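Local coordinates for hypothetical protein NMB0488 (Neisseria meningitidis, PDB 2GKP), which is of unknown function but belongs to the CdiI family, and so may act as an immunity protein that neutralises a toxin of contact-dependent growth inhibition, at residues A[8-14]-A[114-120]; A[36-40]-A[63-67]; A[88-92]-A[104-108]. One frame throughout, in Å; residues are numbered along the deposited sequence.

Interaction 1 of 3, residues A[8-14]-A[114-120]. With EDO (1,2-ethanediol), chain C.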
loop_
_atom_site.group_PDB
_atom_site.type_symbol
_atom_site.label_atom_id
_atom_site.label_comp_id
_atom_site.label_asym_id
_atom_site.label_seq_id
_atom_site.Cartn_x
_atom_site.Cartn_y
_atom_site.Cartn_z
ATOM N N GLN A 8 9.588 1.133 18.432
ATOM C CA GLN A 8 10.615 0.138 18.212
ATOM C C GLN A 8 10.022 -1.256 18.304
ATOM O O GLN A 8 9.124 -1.523 19.115
ATOM C CB GLN A 8 11.775 0.352 19.196
ATOM C CG GLN A 8 13.155 0.276 18.527
ATOM C CD GLN A 8 13.407 1.282 17.363
ATOM O OE1 GLN A 8 14.507 1.304 16.795
ATOM N NE2 GLN A 8 12.405 2.094 17.009
ATOM N N GLU A 9 10.503 -2.131 17.438
ATOM C CA GLU A 9 10.042 -3.510 17.324
ATOM C C GLU A 9 8.685 -3.665 16.656
ATOM O O GLU A 9 8.323 -4.788 16.301
ATOM C CB GLU A 9 10.086 -4.266 18.674
ATOM C CG GLU A 9 11.468 -4.290 19.355
ATOM C CD GLU A 9 12.626 -4.692 18.437
ATOM O OE1 GLU A 9 12.506 -5.671 17.665
ATOM O OE2 GLU A 9 13.680 -4.026 18.505
ATOM N N GLN A 10 7.967 -2.558 16.443
ATOM C CA GLN A 10 6.650 -2.626 15.792
ATOM C C GLN A 10 6.797 -2.534 14.272
ATOM O O GLN A 10 7.628 -1.785 13.747
ATOM C CB GLN A 10 5.717 -1.521 16.300
ATOM C CG GLN A 10 4.236 -1.709 15.982
ATOM C CD GLN A 10 3.350 -0.718 16.724
ATOM O OE1 GLN A 10 3.653 -0.309 17.876
ATOM N NE2 GLN A 10 2.258 -0.328 16.089
ATOM N N ASP A 11 6.001 -3.345 13.604
ATOM C CA ASP A 11 5.929 -3.348 12.146
ATOM C C ASP A 11 4.830 -2.437 11.643
ATOM O O ASP A 11 3.727 -2.479 12.160
ATOM C CB ASP A 11 5.646 -4.774 11.656
ATOM C CG ASP A 11 6.741 -5.733 12.058
ATOM O OD1 ASP A 11 7.884 -5.559 11.572
ATOM O OD2 ASP A 11 6.441 -6.633 12.881
ATOM N N TYR A 12 5.141 -1.653 10.609
ATOM C CA TYR A 12 4.136 -0.838 9.948
ATOM C C TYR A 12 4.179 -1.167 8.475
ATOM O O TYR A 12 5.260 -1.255 7.891
ATOM C CB TYR A 12 4.423 0.661 10.168
ATOM C CG TYR A 12 4.527 1.056 11.624
ATOM C CD1 TYR A 12 3.430 1.584 12.279
ATOM C CD2 TYR A 12 5.695 0.835 12.347
ATOM C CE1 TYR A 12 3.494 1.934 13.649
ATOM C CE2 TYR A 12 5.773 1.178 13.700
ATOM C CZ TYR A 12 4.668 1.723 14.322
ATOM O OH TYR A 12 4.722 2.075 15.658
ATOM N N TRP A 13 2.993 -1.292 7.877
ATOM C CA TRP A 13 2.902 -1.633 6.480
ATOM C C TRP A 13 1.958 -0.714 5.707
ATOM O O TRP A 13 0.964 -0.201 6.261
ATOM C CB TRP A 13 2.403 -3.072 6.329
ATOM C CG TRP A 13 3.394 -4.141 6.639
ATOM C CD1 TRP A 13 3.731 -4.625 7.875
ATOM C CD2 TRP A 13 4.106 -4.945 5.686
ATOM N NE1 TRP A 13 4.618 -5.674 7.743
ATOM C CE2 TRP A 13 4.890 -5.867 6.414
ATOM C CE3 TRP A 13 4.192 -4.942 4.282
ATOM C CZ2 TRP A 13 5.709 -6.809 5.783
ATOM C CZ3 TRP A 13 5.016 -5.879 3.663
ATOM C CH2 TRP A 13 5.753 -6.813 4.414
ATOM N N ALA A 14 2.254 -0.559 4.405
ATOM C CA ALA A 14 1.420 0.243 3.521
ATOM C C ALA A 14 1.614 -0.207 2.105
ATOM O O ALA A 14 2.539 -0.940 1.796
ATOM C CB ALA A 14 1.736 1.779 3.633
ATOM N N VAL A 114 3.368 -1.595 -5.226
ATOM C CA VAL A 114 4.565 -1.579 -4.407
ATOM C C VAL A 114 4.098 -1.744 -2.973
ATOM O O VAL A 114 3.096 -1.142 -2.582
ATOM C CB VAL A 114 5.286 -0.199 -4.611
ATOM C CG1 VAL A 114 6.320 0.068 -3.532
ATOM C CG2 VAL A 114 5.939 -0.063 -5.981
ATOM N N ASP A 115 4.825 -2.530 -2.180
ATOM C CA ASP A 115 4.557 -2.702 -0.741
ATOM C C ASP A 115 5.619 -1.970 0.064
ATOM O O ASP A 115 6.755 -1.925 -0.363
ATOM C CB ASP A 115 4.593 -4.191 -0.322
ATOM C CG ASP A 115 3.453 -5.017 -0.905
ATOM O OD1 ASP A 115 2.507 -4.470 -1.519
ATOM O OD2 ASP A 115 3.500 -6.253 -0.702
ATOM N N ILE A 116 5.249 -1.442 1.218
ATOM C CA ILE A 116 6.259 -0.761 2.071
ATOM C C ILE A 116 6.139 -1.338 3.458
ATOM O O ILE A 116 5.029 -1.419 4.031
ATOM C CB ILE A 116 6.024 0.788 2.148
ATOM C CG1 ILE A 116 6.033 1.395 0.739
ATOM C CG2 ILE A 116 7.113 1.435 2.983
ATOM C CD1 ILE A 116 4.620 1.588 0.140
ATOM N N TRP A 117 7.308 -1.768 3.980
ATOM C CA TRP A 117 7.409 -2.307 5.336
ATOM C C TRP A 117 8.413 -1.477 6.142
ATOM O O TRP A 117 9.544 -1.336 5.719
ATOM C CB TRP A 117 7.840 -3.770 5.281
ATOM C CG TRP A 117 8.192 -4.349 6.638
ATOM C CD1 TRP A 117 7.526 -4.181 7.828
ATOM C CD2 TRP A 117 9.305 -5.201 6.918
ATOM N NE1 TRP A 117 8.148 -4.904 8.827
ATOM C CE2 TRP A 117 9.249 -5.521 8.295
ATOM C CE3 TRP A 117 10.347 -5.726 6.133
ATOM C CZ2 TRP A 117 10.184 -6.360 8.904
ATOM C CZ3 TRP A 117 11.306 -6.531 6.754
ATOM C CH2 TRP A 117 11.200 -6.860 8.127
ATOM N N LEU A 118 7.945 -0.879 7.243
ATOM C CA LEU A 118 8.822 -0.149 8.164
ATOM C C LEU A 118 9.010 -0.935 9.454
ATOM O O LEU A 118 8.051 -1.357 10.066
ATOM C CB LEU A 118 8.162 1.180 8.515
ATOM C CG LEU A 118 8.870 2.058 9.576
ATOM C CD1 LEU A 118 10.254 2.460 9.110
ATOM C CD2 LEU A 118 8.016 3.293 9.827
ATOM N N HIS A 119 10.260 -1.064 9.876
ATOM C CA HIS A 119 10.578 -1.784 11.109
ATOM C C HIS A 119 11.905 -1.255 11.618
ATOM O O HIS A 119 12.892 -1.259 10.878
ATOM C CB HIS A 119 10.689 -3.289 10.837
ATOM C CG HIS A 119 10.994 -4.094 12.059
ATOM N ND1 HIS A 119 12.266 -4.504 12.388
ATOM C CD2 HIS A 119 10.186 -4.529 13.051
ATOM C CE1 HIS A 119 12.222 -5.193 13.517
ATOM N NE2 HIS A 119 10.975 -5.211 13.949
ATOM N N ASN A 120 11.908 -0.747 12.857
ATOM C CA ASN A 120 13.107 -0.166 13.466
ATOM C C ASN A 120 13.843 0.786 12.533
ATOM O O ASN A 120 15.075 0.738 12.365
ATOM C CB ASN A 120 14.035 -1.275 13.974
ATOM C CG ASN A 120 13.424 -2.062 15.128
ATOM O OD1 ASN A 120 12.454 -1.632 15.757
ATOM N ND2 ASN A 120 13.981 -3.246 15.397
HETATM C C1 EDO C . 4.795 -5.487 -3.927
HETATM O O1 EDO C . 5.739 -6.478 -3.483
HETATM C C2 EDO C . 3.430 -6.158 -4.118
HETATM O O2 EDO C . 2.295 -5.320 -3.867
HETATM O O HOH W 1 10.162 -7.672 15.684
HETATM O O HOH W 2 9.320 0.088 14.063
#
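Trp117 holds its CG anti to the backbone N (chi1 171°), whereas Trp13 places CG beside its own backbone N (chi1 -75°), and these opposite choices bring the two indoles together on one face of the sheet. They form an offset stack: the five-membered rings lie 17° from parallel, and Trp117 CD1 comes within 3.3 Å of Trp13 NE1. Trp117 CB sits over the six-membered ring of Trp13, 3.6 Å from its centroid, a CH-pi contact almost on the ring normal. Trp117 NE1 gives a hydrogen bond of 2.8 Å to Asp11 OD1; the acceptor lies in the indole plane, while the donor meets the anti side of the carboxylate, well out of its plane. Trp13 and Trp117 form a non-hydrogen-bonded pair of two antiparallel strands, 11-18 and 112-119, in the antiparallel sheet of the protein. The hydrogen-bonded pairs on either side, Tyr12 with Leu118 and Ala14 with Ile116, turn their side chains to the other face, where Leu62 of helix 51-63 packs on Tyr12, Ala14 and Ile116. Beyond the strands, Asn120 grips Glu9 twice: OD1 accepts from Glu9 N at 2.6 Å, nearly straight and in the carbonyl plane, and ND2 reaches Glu9 OE2 at 3.2 Å, a more bent bond arriving from above the carboxylate plane. A water bridges Gln10 O and Asn120 N. At the far end, in one of its two conformers, Asp115 meets an ethanediol, probably from the crystallisation liquor.

Interaction 2 of 3, residues A[36-40]-A[63-67]; sequences PDHLY and ANSRT
An Asx turn at Asp37, where strand 34-45 is interrupted, presents a carboxylate to Arg66 from the loop that follows helix 51-63. Asp37 OD1 accepts from Leu39 N at 3.1 Å, the donor standing above the carboxylate plane, and Asp37 O receives the backbone N of Tyr40. OD1 serves the turn, and OD2 takes the larger part of the salt bridge. Arg66 grips it side-on with two nitrogens: NE donates to the syn lone pair of Asp37 OD2 at 2.9 Å, and NH2 lies 3.1 Å from Asp37 OD2 through a more bent bond. A weak bond from NH2 to OD1 adds to these. The carboxylate and guanidinium planes are only 20° apart, and the arginine chain bends at chi3 (-68°) on its way to this near-coplanar meeting. Ser29 OG of strand 23-30 also hydrogen-bonds to Asp37 OD2 and accepts from Arg66 N, so one hydroxyl links both partners to the antiparallel sheet. Leu39 covers one face of the guanidinium, its CD2 3.4 Å from Arg66 CZ and over the centre of the group, while its CG lies over the ring of Tyr40. The opposite face of that ring, in the conformer described, receives Asn64: CB makes a CH-pi contact 3.9 Å from the ring centroid, and the amide plane is tilted by 7° from the ring plane. Tyr40 OH also touches the aliphatic part of Arg66, coming 3.4 Å from its CD. A water lies 2.9 Å from both Tyr40 OH and Asn64 O and donates to the latter.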
loop_
_atom_site.group_PDB
_atom_site.type_symbol
_atom_site.label_atom_id
_atom_site.label_comp_id
_atom_site.label_asym_id
_atom_site.label_seq_id
_atom_site.Cartn_x
_atom_site.Cartn_y
_atom_site.Cartn_z
ATOM N N PRO A 36 -4.152 -4.825 2.956
ATOM C CA PRO A 36 -4.836 -3.526 2.934
ATOM C C PRO A 36 -5.897 -3.422 4.022
ATOM O O PRO A 36 -6.683 -4.369 4.211
ATOM C CB PRO A 36 -5.468 -3.512 1.545
ATOM C CG PRO A 36 -4.501 -4.295 0.703
ATOM C CD PRO A 36 -4.030 -5.426 1.604
ATOM N N ASP A 37 -5.927 -2.293 4.722
ATOM C CA ASP A 37 -6.870 -2.111 5.850
ATOM C C ASP A 37 -7.912 -1.077 5.412
ATOM O O ASP A 37 -7.654 0.142 5.451
ATOM C CB ASP A 37 -6.114 -1.628 7.080
ATOM C CG ASP A 37 -6.996 -1.529 8.303
ATOM O OD1 ASP A 37 -8.212 -1.689 8.149
ATOM O OD2 ASP A 37 -6.475 -1.244 9.394
ATOM N N HIS A 38 -9.065 -1.559 4.968
ATOM C CA HIS A 38 -10.076 -0.659 4.409
ATOM C C HIS A 38 -10.781 0.183 5.475
ATOM O O HIS A 38 -11.675 0.964 5.154
ATOM C CB HIS A 38 -11.037 -1.431 3.490
ATOM C CG HIS A 38 -10.334 -2.117 2.367
ATOM N ND1 HIS A 38 -9.569 -1.441 1.443
ATOM C CD2 HIS A 38 -10.205 -3.435 2.072
ATOM C CE1 HIS A 38 -9.022 -2.307 0.606
ATOM N NE2 HIS A 38 -9.401 -3.524 0.959
ATOM N N LEU A 39 -10.351 0.079 6.728
ATOM C CA LEU A 39 -10.766 1.073 7.713
ATOM C C LEU A 39 -10.275 2.473 7.296
ATOM O O LEU A 39 -10.915 3.501 7.548
ATOM C CB LEU A 39 -10.228 0.713 9.094
ATOM C CG LEU A 39 -10.473 1.707 10.219
ATOM C CD1 LEU A 39 -11.979 1.930 10.432
ATOM C CD2 LEU A 39 -9.860 1.227 11.500
ATOM N N TYR A 40 -9.132 2.484 6.637
ATOM C CA TYR A 40 -8.509 3.722 6.180
ATOM C C TYR A 40 -8.816 3.855 4.679
ATOM O O TYR A 40 -8.564 2.920 3.917
ATOM C CB TYR A 40 -7.009 3.684 6.500
ATOM C CG TYR A 40 -6.746 3.466 7.950
ATOM C CD1 TYR A 40 -6.867 4.509 8.887
ATOM C CD2 TYR A 40 -6.447 2.194 8.418
ATOM C CE1 TYR A 40 -6.682 4.270 10.238
ATOM C CE2 TYR A 40 -6.248 1.960 9.766
ATOM C CZ TYR A 40 -6.351 2.989 10.659
ATOM O OH TYR A 40 -6.156 2.729 11.988
ATOM N N ALA A 63 1.877 5.297 9.443
ATOM C CA ALA A 63 1.615 5.640 10.855
ATOM C C ALA A 63 0.292 5.076 11.329
ATOM O O ALA A 63 0.104 4.824 12.542
ATOM C CB ALA A 63 1.672 7.123 11.057
ATOM N N ASN A 64 -0.639 4.898 10.399
ATOM C CA ASN A 64 -1.939 4.340 10.744
ATOM C C ASN A 64 -2.007 2.805 10.713
ATOM O O ASN A 64 -3.034 2.225 11.041
ATOM C CB ASN A 64 -3.037 4.885 9.819
ATOM C CG ASN A 64 -3.413 6.295 10.146
ATOM O OD1 ASN A 64 -3.333 6.701 11.298
ATOM N ND2 ASN A 64 -3.847 7.048 9.152
ATOM N N SER A 65 -0.913 2.155 10.317
ATOM C CA SER A 65 -0.888 0.694 10.237
ATOM C C SER A 65 -1.142 0.040 11.595
ATOM O O SER A 65 -0.394 0.300 12.557
ATOM C CB SER A 65 0.462 0.262 9.666
ATOM O OG SER A 65 0.600 -1.162 9.638
ATOM N N ARG A 66 -2.145 -0.841 11.658
ATOM C CA ARG A 66 -2.514 -1.447 12.944
ATOM C C ARG A 66 -1.881 -2.838 13.066
ATOM O O ARG A 66 -1.864 -3.630 12.095
ATOM C CB ARG A 66 -4.033 -1.554 13.108
ATOM C CG ARG A 66 -4.740 -0.232 13.148
ATOM C CD ARG A 66 -6.271 -0.410 13.371
ATOM N NE ARG A 66 -7.003 -1.030 12.264
ATOM C CZ ARG A 66 -8.195 -1.621 12.371
ATOM N NH1 ARG A 66 -8.805 -1.745 13.557
ATOM N NH2 ARG A 66 -8.804 -2.124 11.312
ATOM N N THR A 67 -1.353 -3.143 14.254
ATOM C CA THR A 67 -0.930 -4.509 14.564
ATOM C C THR A 67 -1.876 -5.044 15.623
ATOM O O THR A 67 -2.012 -4.455 16.705
ATOM C CB THR A 67 0.517 -4.544 15.097
ATOM O OG1 THR A 67 1.415 -4.125 14.068
ATOM C CG2 THR A 67 0.912 -5.957 15.547
HETATM O O HOH W 3 -3.819 3.084 13.715
#

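Interaction 3 of 3, residues A[88-92]-A[104-108]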
loop_
_atom_site.group_PDB
_atom_site.type_symbol
_atom_site.label_atom_id
_atom_site.label_comp_id
_atom_site.label_asym_id
_atom_site.label_seq_id
_atom_site.Cartn_x
_atom_site.Cartn_y
_atom_site.Cartn_z
ATOM N N TYR A 88 -13.448 -5.902 0.204
ATOM C CA TYR A 88 -12.678 -5.856 -1.039
ATOM C C TYR A 88 -13.579 -5.389 -2.174
ATOM O O TYR A 88 -13.207 -4.519 -3.006
ATOM C CB TYR A 88 -12.098 -7.264 -1.368
ATOM C CG TYR A 88 -11.327 -7.247 -2.680
ATOM C CD1 TYR A 88 -10.097 -6.614 -2.747
ATOM C CD2 TYR A 88 -11.846 -7.824 -3.838
ATOM C CE1 TYR A 88 -9.374 -6.560 -3.935
ATOM C CE2 TYR A 88 -11.130 -7.742 -5.056
ATOM C CZ TYR A 88 -9.906 -7.110 -5.075
ATOM O OH TYR A 88 -9.143 -7.017 -6.223
ATOM N N GLU A 89 -14.758 -5.984 -2.271
ATOM C CA GLU A 89 -15.695 -5.592 -3.333
ATOM C C GLU A 89 -16.136 -4.129 -3.173
ATOM O O GLU A 89 -16.246 -3.393 -4.169
ATOM C CB GLU A 89 -16.884 -6.565 -3.361
ATOM C CG GLU A 89 -16.485 -7.945 -3.930
ATOM C CD GLU A 89 -15.903 -7.878 -5.347
ATOM O OE1 GLU A 89 -16.521 -7.237 -6.209
ATOM O OE2 GLU A 89 -14.830 -8.495 -5.599
ATOM N N ASP A 90 -16.337 -3.686 -1.933
ATOM C CA ASP A 90 -16.644 -2.281 -1.724
ATOM C C ASP A 90 -15.485 -1.400 -2.188
ATOM O O ASP A 90 -15.718 -0.358 -2.783
ATOM C CB ASP A 90 -17.030 -2.028 -0.269
ATOM C CG ASP A 90 -18.379 -2.646 0.101
ATOM O OD1 ASP A 90 -19.134 -3.062 -0.808
ATOM O OD2 ASP A 90 -18.692 -2.691 1.305
ATOM N N TRP A 91 -14.243 -1.808 -1.919
ATOM C CA TRP A 91 -13.060 -1.040 -2.333
ATOM C C TRP A 91 -12.998 -0.937 -3.821
ATOM O O TRP A 91 -12.732 0.148 -4.358
ATOM C CB TRP A 91 -11.782 -1.705 -1.770
ATOM C CG TRP A 91 -10.469 -1.152 -2.272
ATOM C CD1 TRP A 91 -9.843 -0.047 -1.824
ATOM C CD2 TRP A 91 -9.645 -1.718 -3.296
ATOM N NE1 TRP A 91 -8.663 0.131 -2.514
ATOM C CE2 TRP A 91 -8.503 -0.917 -3.387
ATOM C CE3 TRP A 91 -9.719 -2.881 -4.072
ATOM C CZ2 TRP A 91 -7.498 -1.161 -4.309
ATOM C CZ3 TRP A 91 -8.709 -3.135 -4.971
ATOM C CH2 TRP A 91 -7.598 -2.296 -5.070
ATOM N N VAL A 92 -13.259 -2.036 -4.523
ATOM C CA VAL A 92 -13.227 -1.996 -5.993
ATOM C C VAL A 92 -14.305 -1.058 -6.559
ATOM O O VAL A 92 -14.020 -0.193 -7.392
ATOM C CB VAL A 92 -13.455 -3.417 -6.580
ATOM C CG1 VAL A 92 -13.507 -3.377 -8.106
ATOM C CG2 VAL A 92 -12.334 -4.345 -6.188
ATOM N N ARG A 104 -14.226 -3.298 -13.674
ATOM C CA ARG A 104 -13.011 -3.622 -12.917
ATOM C C ARG A 104 -11.872 -4.025 -13.841
ATOM O O ARG A 104 -10.703 -3.844 -13.493
ATOM C CB ARG A 104 -13.272 -4.693 -11.833
ATOM C CG ARG A 104 -13.573 -6.071 -12.361
ATOM C CD ARG A 104 -14.350 -6.872 -11.342
ATOM N NE ARG A 104 -13.548 -7.157 -10.163
ATOM C CZ ARG A 104 -14.063 -7.328 -8.946
ATOM N NH1 ARG A 104 -13.266 -7.628 -7.937
ATOM N NH2 ARG A 104 -15.381 -7.171 -8.701
ATOM N N ARG A 105 -12.180 -4.606 -15.013
ATOM C CA ARG A 105 -11.129 -4.928 -15.969
ATOM C C ARG A 105 -10.261 -3.715 -16.295
ATOM O O ARG A 105 -9.010 -3.786 -16.277
ATOM C CB ARG A 105 -11.742 -5.501 -17.245
ATOM C CG ARG A 105 -10.753 -5.852 -18.330
ATOM C CD ARG A 105 -11.342 -6.899 -19.248
ATOM N NE ARG A 105 -10.935 -6.688 -20.632
ATOM C CZ ARG A 105 -11.349 -7.433 -21.649
ATOM N NH1 ARG A 105 -12.190 -8.431 -21.439
ATOM N NH2 ARG A 105 -10.934 -7.167 -22.873
ATOM N N ALA A 106 -10.923 -2.595 -16.576
ATOM C CA ALA A 106 -10.209 -1.378 -16.920
ATOM C C ALA A 106 -9.499 -0.819 -15.706
ATOM O O ALA A 106 -8.375 -0.363 -15.816
ATOM C CB ALA A 106 -11.203 -0.338 -17.500
ATOM N N LEU A 107 -10.134 -0.838 -14.533
ATOM C CA LEU A 107 -9.462 -0.321 -13.329
ATOM C C LEU A 107 -8.108 -1.021 -13.113
ATOM O O LEU A 107 -7.100 -0.358 -12.782
ATOM C CB LEU A 107 -10.377 -0.566 -12.114
ATOM C CG LEU A 107 -9.734 -0.322 -10.742
ATOM C CD1 LEU A 107 -9.346 1.148 -10.567
ATOM C CD2 LEU A 107 -10.679 -0.795 -9.647
ATOM N N PHE A 108 -8.097 -2.349 -13.267
ATOM C CA PHE A 108 -6.944 -3.113 -12.895
ATOM C C PHE A 108 -5.930 -3.321 -14.005
ATOM O O PHE A 108 -4.796 -3.684 -13.707
ATOM C CB PHE A 108 -7.348 -4.472 -12.318
ATOM C CG PHE A 108 -7.958 -4.397 -10.940
ATOM C CD1 PHE A 108 -7.162 -4.090 -9.840
ATOM C CD2 PHE A 108 -9.318 -4.606 -10.749
ATOM C CE1 PHE A 108 -7.720 -4.034 -8.558
ATOM C CE2 PHE A 108 -9.862 -4.545 -9.514
ATOM C CZ PHE A 108 -9.088 -4.279 -8.412
#
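Val92 is the bump that enters the hollow between Arg104, Leu107 and Phe108. Its CG1 stands over the centre of the Arg104 guanidinium and also reaches Leu107 CD2, at 4.1 Å, while Val92 CG2 points at the edge of the Phe108 ring, 3.9 Å from CZ. Phe108 is the answering bump: the CZ edge of its ring enters between Tyr88, Trp91 and Val92. Its CZ comes 3.6 Å from Trp91 CZ3, rim to rim with the ring planes at 46°, so neither ring lies over the other. Tyr88 OH approaches the same CZ, 3.5 Å from it, and Leu107 CD2 lies over one face of the phenylalanine ring. Beside this packing, Arg104 reaches across to Glu89. Its CG lies between the backbone N and the carbonyl carbon (chi1 69°), and a bend at chi3 turns the guanidinium across Glu89. The grip is end-on, with one nitrogen for each oxygen: Arg104 NH2 to Glu89 OE1 is 2.7 Å and nearly straight, meeting the syn lone pair of OE1, and Arg104 NH1 to Glu89 OE2 is 2.9 Å. The two groups are nearly coplanar, which leaves Val92 against a guanidinium face. Glu134 adds a second acidic partner, bridging to Arg104 NE and hydrogen-bonding to Tyr88 OH. The segment axes diverge by 79° and approach no closer than 12.5 Å, so side chains, not backbones, bridge the gap. The short helix 104-108 thus lies across the long helix 81-99, just before strand 112-119 enters the sheet, with Leu107 also touching Leu95 and Cys96 of the long helix.

In the fold
Interactions 1 and 2 reach the same sheet and touch directly: Ser65 OG lies 3.0 Å from Trp13 N, a probable hydrogen bond. Interaction 1 joins two strands through backbone pairing, with buried side chains on the helix-covered face and stacked indoles on the partly exposed one. Interaction 2 is a surface contact between irregular segments, resting on a salt bridge, with Leu39 and Tyr40 packed against Arg66 and Asn64. Interaction 3, partly buried, combines a salt bridge with aromatic and aliphatic packing between helices. It meets interaction 2 where His38 CE1 lies 3.4 Å from Trp91 CD1, but its centre is about 26 Å from that of interaction 1, across the chain's centre.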